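Local coordinates for Lmo1499 protein (Listeria monocytogenes, PDB 4IIW), which probably acts as a lytic endotransglycosylase that cleaves nascent peptidoglycan strands internally and so terminates their elongation, at residues L139-D144 against S189-I194; K153-T158 against M197-D202; L176-Y181 against I297-D302. One frame throughout, in Å; residues are numbered along the deposited sequence.

Contact 1: residues L139-D144 against S189-I194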
loop_
_atom_site.group_PDB
_atom_site.type_symbol
_atom_site.label_atom_id
_atom_site.label_comp_id
_atom_site.label_asym_id
_atom_site.label_seq_id
_atom_site.Cartn_x
_atom_site.Cartn_y
_atom_site.Cartn_z
ATOM N N LEU B 139 29.428 25.548 -26.067
ATOM C CA LEU B 139 30.346 26.551 -25.511
ATOM C C LEU B 139 31.686 26.494 -26.238
ATOM O O LEU B 139 32.283 27.527 -26.539
ATOM C CB LEU B 139 30.558 26.369 -24.005
ATOM C CG LEU B 139 29.453 26.878 -23.071
ATOM C CD1 LEU B 139 29.881 26.636 -21.644
ATOM C CD2 LEU B 139 29.126 28.376 -23.283
ATOM N N LYS B 140 32.166 25.289 -26.510
ATOM C CA LYS B 140 33.416 25.144 -27.234
ATOM C C LYS B 140 33.320 25.758 -28.642
ATOM O O LYS B 140 34.233 26.440 -29.077
ATOM C CB LYS B 140 33.816 23.680 -27.346
ATOM C CG LYS B 140 35.152 23.502 -28.039
ATOM C CD LYS B 140 35.626 22.049 -28.028
ATOM C CE LYS B 140 37.019 21.950 -28.639
ATOM N NZ LYS B 140 37.521 20.565 -28.688
ATOM N N THR B 141 32.220 25.506 -29.342
ATOM C CA THR B 141 32.062 26.042 -30.678
ATOM C C THR B 141 32.114 27.562 -30.619
ATOM O O THR B 141 32.790 28.204 -31.409
ATOM C CB THR B 141 30.727 25.603 -31.344
ATOM O OG1 THR B 141 30.712 24.185 -31.554
ATOM C CG2 THR B 141 30.567 26.279 -32.680
HETATM N N MSE B 142 31.387 28.130 -29.670
HETATM C CA MSE B 142 31.356 29.571 -29.500
HETATM C C MSE B 142 32.749 30.161 -29.452
HETATM O O MSE B 142 33.018 31.148 -30.122
HETATM C CB MSE B 142 30.564 29.957 -28.226
HETATM C CG MSE B 142 29.046 29.877 -28.404
HETATM SE SE MSE B 142 27.976 29.917 -26.777
HETATM C CE MSE B 142 26.217 30.137 -27.600
ATOM N N ASP B 143 33.625 29.544 -28.661
ATOM C CA ASP B 143 34.999 30.034 -28.458
ATOM C C ASP B 143 36.041 29.362 -29.357
ATOM O O ASP B 143 37.234 29.628 -29.212
ATOM C CB ASP B 143 35.417 29.898 -26.965
ATOM C CG ASP B 143 34.690 30.911 -26.026
ATOM O OD1 ASP B 143 33.616 31.448 -26.393
ATOM O OD2 ASP B 143 35.198 31.164 -24.909
ATOM N N ASP B 144 35.612 28.512 -30.286
ATOM C CA ASP B 144 36.566 27.828 -31.175
ATOM C C ASP B 144 37.297 28.829 -32.111
ATOM O O ASP B 144 36.666 29.530 -32.901
ATOM C CB ASP B 144 35.851 26.756 -32.003
ATOM C CG ASP B 144 36.794 26.000 -32.924
ATOM O OD1 ASP B 144 37.668 25.263 -32.424
ATOM O OD2 ASP B 144 36.643 26.120 -34.162
ATOM N N SER B 189 23.304 22.050 -36.410
ATOM C CA SER B 189 24.547 22.161 -35.653
ATOM C C SER B 189 24.611 23.458 -34.920
ATOM O O SER B 189 23.982 24.432 -35.305
ATOM C CB SER B 189 25.774 22.096 -36.555
ATOM O OG SER B 189 25.935 23.306 -37.294
ATOM N N ALA B 190 25.413 23.469 -33.870
ATOM C CA ALA B 190 25.620 24.653 -33.078
ATOM C C ALA B 190 26.170 25.792 -33.962
ATOM O O ALA B 190 25.793 26.963 -33.788
ATOM C CB ALA B 190 26.573 24.352 -31.907
ATOM N N GLU B 191 27.040 25.438 -34.915
ATOM C CA GLU B 191 27.621 26.429 -35.822
ATOM C C GLU B 191 26.549 27.117 -36.659
ATOM O O GLU B 191 26.586 28.348 -36.818
ATOM C CB GLU B 191 28.688 25.824 -36.729
ATOM C CG GLU B 191 29.973 25.358 -36.028
ATOM C CD GLU B 191 29.822 24.029 -35.274
ATOM O OE1 GLU B 191 28.804 23.325 -35.479
ATOM O OE2 GLU B 191 30.744 23.673 -34.499
ATOM N N GLN B 192 25.599 26.351 -37.199
ATOM C CA GLN B 192 24.530 26.948 -38.010
ATOM C C GLN B 192 23.731 27.931 -37.194
ATOM O O GLN B 192 23.434 29.026 -37.650
ATOM C CB GLN B 192 23.568 25.889 -38.583
ATOM C CG GLN B 192 22.392 26.523 -39.338
ATOM C CD GLN B 192 21.444 25.549 -40.072
ATOM O OE1 GLN B 192 20.417 26.002 -40.591
ATOM N NE2 GLN B 192 21.763 24.233 -40.108
ATOM N N ILE B 193 23.383 27.523 -35.976
ATOM C CA ILE B 193 22.573 28.340 -35.093
ATOM C C ILE B 193 23.278 29.630 -34.703
ATOM O O ILE B 193 22.720 30.738 -34.836
ATOM C CB ILE B 193 22.232 27.569 -33.829
ATOM C CG1 ILE B 193 21.368 26.349 -34.188
ATOM C CG2 ILE B 193 21.513 28.473 -32.827
ATOM C CD1 ILE B 193 21.062 25.414 -33.017
ATOM N N ILE B 194 24.505 29.495 -34.219
ATOM C CA ILE B 194 25.277 30.656 -33.814
ATOM C C ILE B 194 25.423 31.601 -35.013
ATOM O O ILE B 194 25.266 32.807 -34.882
ATOM C CB ILE B 194 26.642 30.232 -33.237
ATOM C CG1 ILE B 194 26.417 29.396 -31.974
ATOM C CG2 ILE B 194 27.497 31.444 -32.897
ATOM C CD1 ILE B 194 27.611 28.545 -31.584
HETATM O O HOH W 1 33.463 24.715 -34.164
#
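T141 meets E191 through both branches of its short side chain and I194 through one. Its OG1 lies 3.0 Å from OE2 of E191, a hydrogen bond whose proton remains undecided, because the carbonyl O of D137, one turn earlier, is also within its reach. With chi1 at -65°, OG1 sits beside the backbone N while CG2 lies anti to it, and CG2 rests against both the E191 chain and CD1 of I194, the latter at 3.9 Å. The same CD1 is 3.7 Å from CG of M142, a selenomethionine, so the tip of I194 packs against two consecutive residues. A bend at chi2 (76°) folds the E191 chain so that its carboxylate reaches T141, and the two side chains cross at about a right angle.

Further partners reach the carboxylate directly. Water 1 donates to OE2 of E191 at 2.9 Å and, weakly, to OD2 of D144. S189 offers a weak bond from OG to OE1 of E191. In the second shell, S189 OG, at the N-cap, accepts from the backbone N of Q192 at 3.1 Å, and D144 likewise caps the next helix through F147 N; the side chain of F147, on helix 145-154, touches T141, E191 and I194. Deeper in, M142 rests on L119 and I122 of helix 119-129. The two helical segments pass with axes 10.0 Å apart at a crossing angle of -59°.

Polar and apolar halves thus adjoin in the one interface. The carboxylates of D144 and E191, 6.4 Å apart from OD2 to OE2, are linked through one water, weakly on the D144 side, and each sits near the N-terminal end of a helix, where the dipole probably eases the burden of two like charges.

Contact 2: residues K153-T158 against M197-D202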
loop_
_atom_site.group_PDB
_atom_site.type_symbol
_atom_site.label_atom_id
_atom_site.label_comp_id
_atom_site.label_asym_id
_atom_site.label_seq_id
_atom_site.Cartn_x
_atom_site.Cartn_y
_atom_site.Cartn_z
ATOM N N LYS B 153 35.420 36.464 -41.061
ATOM C CA LYS B 153 35.483 36.462 -42.502
ATOM C C LYS B 153 34.094 36.672 -43.138
ATOM O O LYS B 153 33.969 37.382 -44.139
ATOM C CB LYS B 153 36.099 35.133 -42.971
ATOM C CG LYS B 153 36.661 35.139 -44.395
ATOM C CD LYS B 153 37.916 36.039 -44.527
ATOM C CE LYS B 153 38.407 36.104 -45.968
ATOM N NZ LYS B 153 37.346 36.615 -46.885
ATOM N N ALA B 154 33.060 36.070 -42.551
ATOM C CA ALA B 154 31.706 36.132 -43.105
ATOM C C ALA B 154 30.965 37.443 -42.849
ATOM O O ALA B 154 30.101 37.841 -43.650
ATOM C CB ALA B 154 30.865 34.952 -42.583
ATOM N N TYR B 155 31.281 38.090 -41.726
ATOM C CA TYR B 155 30.646 39.352 -41.336
ATOM C C TYR B 155 31.717 40.391 -40.959
ATOM O O TYR B 155 31.772 40.870 -39.826
ATOM C CB TYR B 155 29.680 39.084 -40.198
ATOM C CG TYR B 155 28.677 38.064 -40.605
ATOM C CD1 TYR B 155 27.552 38.429 -41.314
ATOM C CD2 TYR B 155 28.873 36.727 -40.337
ATOM C CE1 TYR B 155 26.641 37.496 -41.727
ATOM C CE2 TYR B 155 27.942 35.771 -40.745
ATOM C CZ TYR B 155 26.835 36.165 -41.441
ATOM O OH TYR B 155 25.910 35.239 -41.874
ATOM N N PRO B 156 32.530 40.787 -41.949
ATOM C CA PRO B 156 33.671 41.662 -41.717
ATOM C C PRO B 156 33.357 43.078 -41.244
ATOM O O PRO B 156 34.236 43.722 -40.665
ATOM C CB PRO B 156 34.376 41.682 -43.075
ATOM C CG PRO B 156 33.307 41.408 -44.065
ATOM C CD PRO B 156 32.241 40.619 -43.385
ATOM N N GLU B 157 32.138 43.559 -41.490
ATOM C CA GLU B 157 31.755 44.909 -41.056
ATOM C C GLU B 157 31.352 44.885 -39.578
ATOM O O GLU B 157 31.368 45.926 -38.913
ATOM C CB GLU B 157 30.544 45.447 -41.829
ATOM C CG GLU B 157 30.524 45.266 -43.338
ATOM C CD GLU B 157 31.718 45.854 -44.031
ATOM O OE1 GLU B 157 32.373 46.759 -43.460
ATOM O OE2 GLU B 157 31.993 45.406 -45.170
ATOM N N THR B 158 31.002 43.697 -39.075
ATOM C CA THR B 158 30.461 43.544 -37.729
ATOM C C THR B 158 31.389 42.900 -36.739
ATOM O O THR B 158 31.583 43.442 -35.671
ATOM C CB THR B 158 29.144 42.733 -37.789
ATOM O OG1 THR B 158 28.174 43.469 -38.542
ATOM C CG2 THR B 158 28.588 42.481 -36.410
HETATM N N MSE B 197 22.563 33.947 -35.461
HETATM C CA MSE B 197 22.504 34.998 -34.464
HETATM C C MSE B 197 23.524 36.079 -34.791
HETATM O O MSE B 197 23.248 37.279 -34.597
HETATM C CB MSE B 197 22.745 34.431 -33.079
HETATM C CG MSE B 197 21.730 33.361 -32.688
HETATM SE SE MSE B 197 22.082 32.613 -30.911
HETATM C CE MSE B 197 20.648 31.317 -30.871
ATOM N N VAL B 198 24.692 35.679 -35.292
ATOM C CA VAL B 198 25.701 36.663 -35.666
ATOM C C VAL B 198 25.203 37.469 -36.888
ATOM O O VAL B 198 25.399 38.679 -36.972
ATOM C CB VAL B 198 27.086 36.026 -35.926
ATOM C CG1 VAL B 198 28.035 37.048 -36.496
ATOM C CG2 VAL B 198 27.652 35.447 -34.632
ATOM N N LYS B 199 24.526 36.790 -37.804
ATOM C CA LYS B 199 23.952 37.441 -38.970
ATOM C C LYS B 199 22.875 38.434 -38.559
ATOM O O LYS B 199 22.777 39.513 -39.132
ATOM C CB LYS B 199 23.394 36.395 -39.946
ATOM C CG LYS B 199 22.405 36.940 -40.953
ATOM C CD LYS B 199 22.273 36.068 -42.164
ATOM C CE LYS B 199 21.968 34.638 -41.848
ATOM N NZ LYS B 199 21.909 33.828 -43.100
ATOM N N ALA B 200 22.057 38.076 -37.580
ATOM C CA ALA B 200 21.017 38.996 -37.124
ATOM C C ALA B 200 21.664 40.288 -36.595
ATOM O O ALA B 200 21.171 41.387 -36.856
ATOM C CB ALA B 200 20.148 38.353 -36.056
ATOM N N THR B 201 22.773 40.156 -35.867
ATOM C CA THR B 201 23.439 41.334 -35.328
ATOM C C THR B 201 23.871 42.227 -36.488
ATOM O O THR B 201 23.562 43.405 -36.504
ATOM C CB THR B 201 24.663 40.977 -34.450
ATOM O OG1 THR B 201 24.236 40.302 -33.249
ATOM C CG2 THR B 201 25.468 42.261 -34.089
ATOM N N ASP B 202 24.552 41.631 -37.466
ATOM C CA ASP B 202 25.032 42.325 -38.650
ATOM C C ASP B 202 23.899 43.055 -39.365
ATOM O O ASP B 202 24.053 44.208 -39.731
ATOM C CB ASP B 202 25.707 41.324 -39.607
ATOM C CG ASP B 202 26.323 41.993 -40.842
ATOM O OD1 ASP B 202 27.337 42.726 -40.694
ATOM O OD2 ASP B 202 25.827 41.733 -41.968
HETATM O O HOH W 2 29.739 42.369 -42.297
#
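T158 and D202 mark the closest approach of the two backbones, with CA atoms 5.6 Å apart. Helix 145-154 has ended by then: Y155 is the first residue to leave helical geometry, and a turn closed by T158 N to Y155 O (3.0 Å) swings the chain back toward helix 190-204, whose residues 197-202 stay fully helical.

T158 donates from OG1 to OD1 of D202; the modelled separation is too short to trust, so the details of this bond are doubtful. CG of D202 lies opposite the backbone N (chi1 -176°), which sends the carboxylate across to the turn. There OD1 also receives water 2 at 2.9 Å, and that water in turn accepts from E157 N at 2.8 Å. R209 joins the group from outside, its NH2 pairing with both D202 OD1 and T158 OG1 while NH1 holds the E157 carbonyl.

Y155 lays its ring along helix 190-204. The backbone N of K199 stands over one ring face, OD2 of D202 is at the ring edge and near its plane, and OH approaches CB of K199 at 3.4 Å; CG1 of V198 comes in obliquely, 3.9 Å from CD2. The ammonium group of K199 turns instead to E196.

Elsewhere on helix 190-204, M197 packs on I122 and I126 of helix 119-129, A200 meets Y181 of strand 180-181, and T201 bonds through OG1 to the Y175 carbonyl.

Contact 3: residues L176-Y181 against I297-D302. With SO4 (sulfate ion), chain O.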
loop_
_atom_site.group_PDB
_atom_site.type_symbol
_atom_site.label_atom_id
_atom_site.label_comp_id
_atom_site.label_asym_id
_atom_site.label_seq_id
_atom_site.Cartn_x
_atom_site.Cartn_y
_atom_site.Cartn_z
ATOM N N LEU B 176 25.731 37.753 -30.499
ATOM C CA LEU B 176 24.573 36.910 -30.834
ATOM C C LEU B 176 23.305 37.712 -30.496
ATOM O O LEU B 176 22.946 37.872 -29.336
ATOM C CB LEU B 176 24.644 35.593 -30.067
ATOM C CG LEU B 176 25.725 34.615 -30.555
ATOM C CD1 LEU B 176 27.072 35.253 -30.689
ATOM C CD2 LEU B 176 25.783 33.414 -29.626
ATOM N N TYR B 177 22.630 38.206 -31.529
ATOM C CA TYR B 177 21.482 39.107 -31.372
ATOM C C TYR B 177 20.279 38.472 -30.684
ATOM O O TYR B 177 19.982 37.292 -30.905
ATOM C CB TYR B 177 21.067 39.625 -32.763
ATOM C CG TYR B 177 20.181 40.852 -32.760
ATOM C CD1 TYR B 177 20.718 42.123 -32.522
ATOM C CD2 TYR B 177 18.806 40.761 -33.024
ATOM C CE1 TYR B 177 19.910 43.267 -32.511
ATOM C CE2 TYR B 177 17.990 41.918 -33.028
ATOM C CZ TYR B 177 18.553 43.155 -32.770
ATOM O OH TYR B 177 17.770 44.282 -32.758
ATOM N N PRO B 178 19.579 39.252 -29.838
ATOM C CA PRO B 178 18.374 38.753 -29.217
ATOM C C PRO B 178 17.178 38.854 -30.177
ATOM O O PRO B 178 16.842 39.929 -30.632
ATOM C CB PRO B 178 18.193 39.658 -27.997
ATOM C CG PRO B 178 18.893 40.894 -28.308
ATOM C CD PRO B 178 19.917 40.607 -29.364
ATOM N N ALA B 179 16.569 37.716 -30.474
ATOM C CA ALA B 179 15.431 37.610 -31.371
ATOM C C ALA B 179 14.904 36.180 -31.275
ATOM O O ALA B 179 15.369 35.390 -30.449
ATOM C CB ALA B 179 15.845 37.933 -32.809
ATOM N N THR B 180 13.922 35.859 -32.102
ATOM C CA THR B 180 13.358 34.526 -32.150
ATOM C C THR B 180 13.857 33.921 -33.416
ATOM O O THR B 180 13.769 34.536 -34.447
ATOM C CB THR B 180 11.832 34.559 -32.154
ATOM O OG1 THR B 180 11.387 35.088 -30.908
ATOM C CG2 THR B 180 11.251 33.163 -32.317
ATOM N N TYR B 181 14.412 32.723 -33.338
ATOM C CA TYR B 181 14.962 32.046 -34.515
ATOM C C TYR B 181 14.283 30.703 -34.671
ATOM O O TYR B 181 13.822 30.147 -33.680
ATOM C CB TYR B 181 16.455 31.798 -34.310
ATOM C CG TYR B 181 17.246 33.036 -33.997
ATOM C CD1 TYR B 181 17.365 33.502 -32.681
ATOM C CD2 TYR B 181 17.895 33.743 -35.011
ATOM C CE1 TYR B 181 18.092 34.646 -32.397
ATOM C CE2 TYR B 181 18.627 34.887 -34.732
ATOM C CZ TYR B 181 18.720 35.336 -33.434
ATOM O OH TYR B 181 19.460 36.467 -33.175
ATOM N N ILE B 297 29.408 42.383 -22.039
ATOM C CA ILE B 297 29.111 41.380 -21.009
ATOM C C ILE B 297 27.767 40.671 -21.259
ATOM O O ILE B 297 27.303 39.875 -20.434
ATOM C CB ILE B 297 29.107 41.989 -19.607
ATOM C CG1 ILE B 297 28.015 43.058 -19.478
ATOM C CG2 ILE B 297 30.476 42.557 -19.302
ATOM C CD1 ILE B 297 27.764 43.522 -18.018
ATOM N N SER B 298 27.143 40.976 -22.395
ATOM C CA SER B 298 25.872 40.372 -22.776
ATOM C C SER B 298 25.453 40.966 -24.106
ATOM O O SER B 298 26.169 41.796 -24.648
ATOM C CB SER B 298 24.786 40.689 -21.742
ATOM O OG SER B 298 24.455 42.062 -21.804
ATOM N N ASN B 299 24.304 40.543 -24.631
ATOM C CA ASN B 299 23.758 41.159 -25.841
ATOM C C ASN B 299 22.837 42.311 -25.404
ATOM O O ASN B 299 22.599 42.479 -24.218
ATOM C CB ASN B 299 23.061 40.146 -26.755
ATOM C CG ASN B 299 21.943 39.409 -26.077
ATOM O OD1 ASN B 299 21.527 39.748 -24.960
ATOM N ND2 ASN B 299 21.437 38.395 -26.754
ATOM N N SER B 300 22.334 43.091 -26.355
ATOM C CA SER B 300 21.545 44.283 -26.043
ATOM C C SER B 300 20.349 44.478 -26.945
ATOM O O SER B 300 20.360 44.061 -28.098
ATOM C CB SER B 300 22.427 45.525 -26.203
ATOM O OG SER B 300 23.572 45.482 -25.373
ATOM N N GLY B 301 19.325 45.137 -26.399
ATOM C CA GLY B 301 18.096 45.477 -27.133
ATOM C C GLY B 301 18.299 46.815 -27.820
ATOM O O GLY B 301 19.262 47.515 -27.537
ATOM N N ASP B 302 17.408 47.182 -28.732
ATOM C CA ASP B 302 17.557 48.451 -29.440
ATOM C C ASP B 302 17.588 49.616 -28.483
ATOM O O ASP B 302 18.330 50.586 -28.685
ATOM C CB ASP B 302 16.444 48.638 -30.452
ATOM C CG ASP B 302 16.658 47.812 -31.689
ATOM O OD1 ASP B 302 17.678 48.043 -32.381
ATOM O OD2 ASP B 302 15.802 46.948 -31.982
HETATM S S SO4 O . 12.087 38.823 -33.592
HETATM O O1 SO4 O . 12.438 39.270 -34.938
HETATM O O2 SO4 O . 12.721 37.539 -33.348
HETATM O O3 SO4 O . 12.553 39.800 -32.612
HETATM O O4 SO4 O . 10.637 38.694 -33.477
#
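N299 has its side-chain amide gripped at both ends. ND2 donates to the carbonyl O of L176 at 3.0 Å, a nearly straight bond (167° at the hydrogen) that runs almost along the C=O axis and within the amide plane. P114 O offers ND2 a second, weak acceptor, and OD1 accepts from Y117 N, which fixes the flip of the group. Behind this, chi1 of 58° places CG between backbone N and carbonyl carbon.

P178 slides past N299 in the opposite direction, CB 3.7 Å from ND2, and its CG lies 3.5 Å from the S300 carbonyl O. CD of P178 lies over one face of the Y177 ring, toward its rim. Y181 OH points to Y177 O, which lies in the plane of the Y181 ring; that bond's modelled length is doubtful.

The contact joins the loop leading into strand 180-181, paired antiparallel with 111-112, to the loop before helix 302-309, where G301 is N-cap and its N bonds to E230. The S300 side chain is about 11 Å from that of E232, the residue predicted to matter for catalysis in this YceG-like family.

Y177 OH stands 3.4 Å from D302 OD2 at an angle too poor for a hydrogen bond, while the other oxygen, OD1, bonds to Y208 OH. A sulfate, probably from the crystallisation liquor, lies beside T180 N at a doubtful modelled distance.

In the fold
Helix 190-204 is the common element of contacts 1 and 2: its start meets helix 135-143, and its second half meets the turn after helix 145-154, the centres lying 14 Å apart. Contact 3 is 13 Å from contact 2 and 16 Å from contact 1. L176 touches M142 and I194, and Y177 N probably bonds to M197 O. Along the chain the segments interleave, since the first members of all three contacts precede 189-194 and 197-202, with 297-302 far downstream. The helices of the first two contacts are thereby tied, through 176-181, to the loop 297-302, whose S300 side chain lies about 11 Å from that of E232, the residue predicted to matter for catalysis.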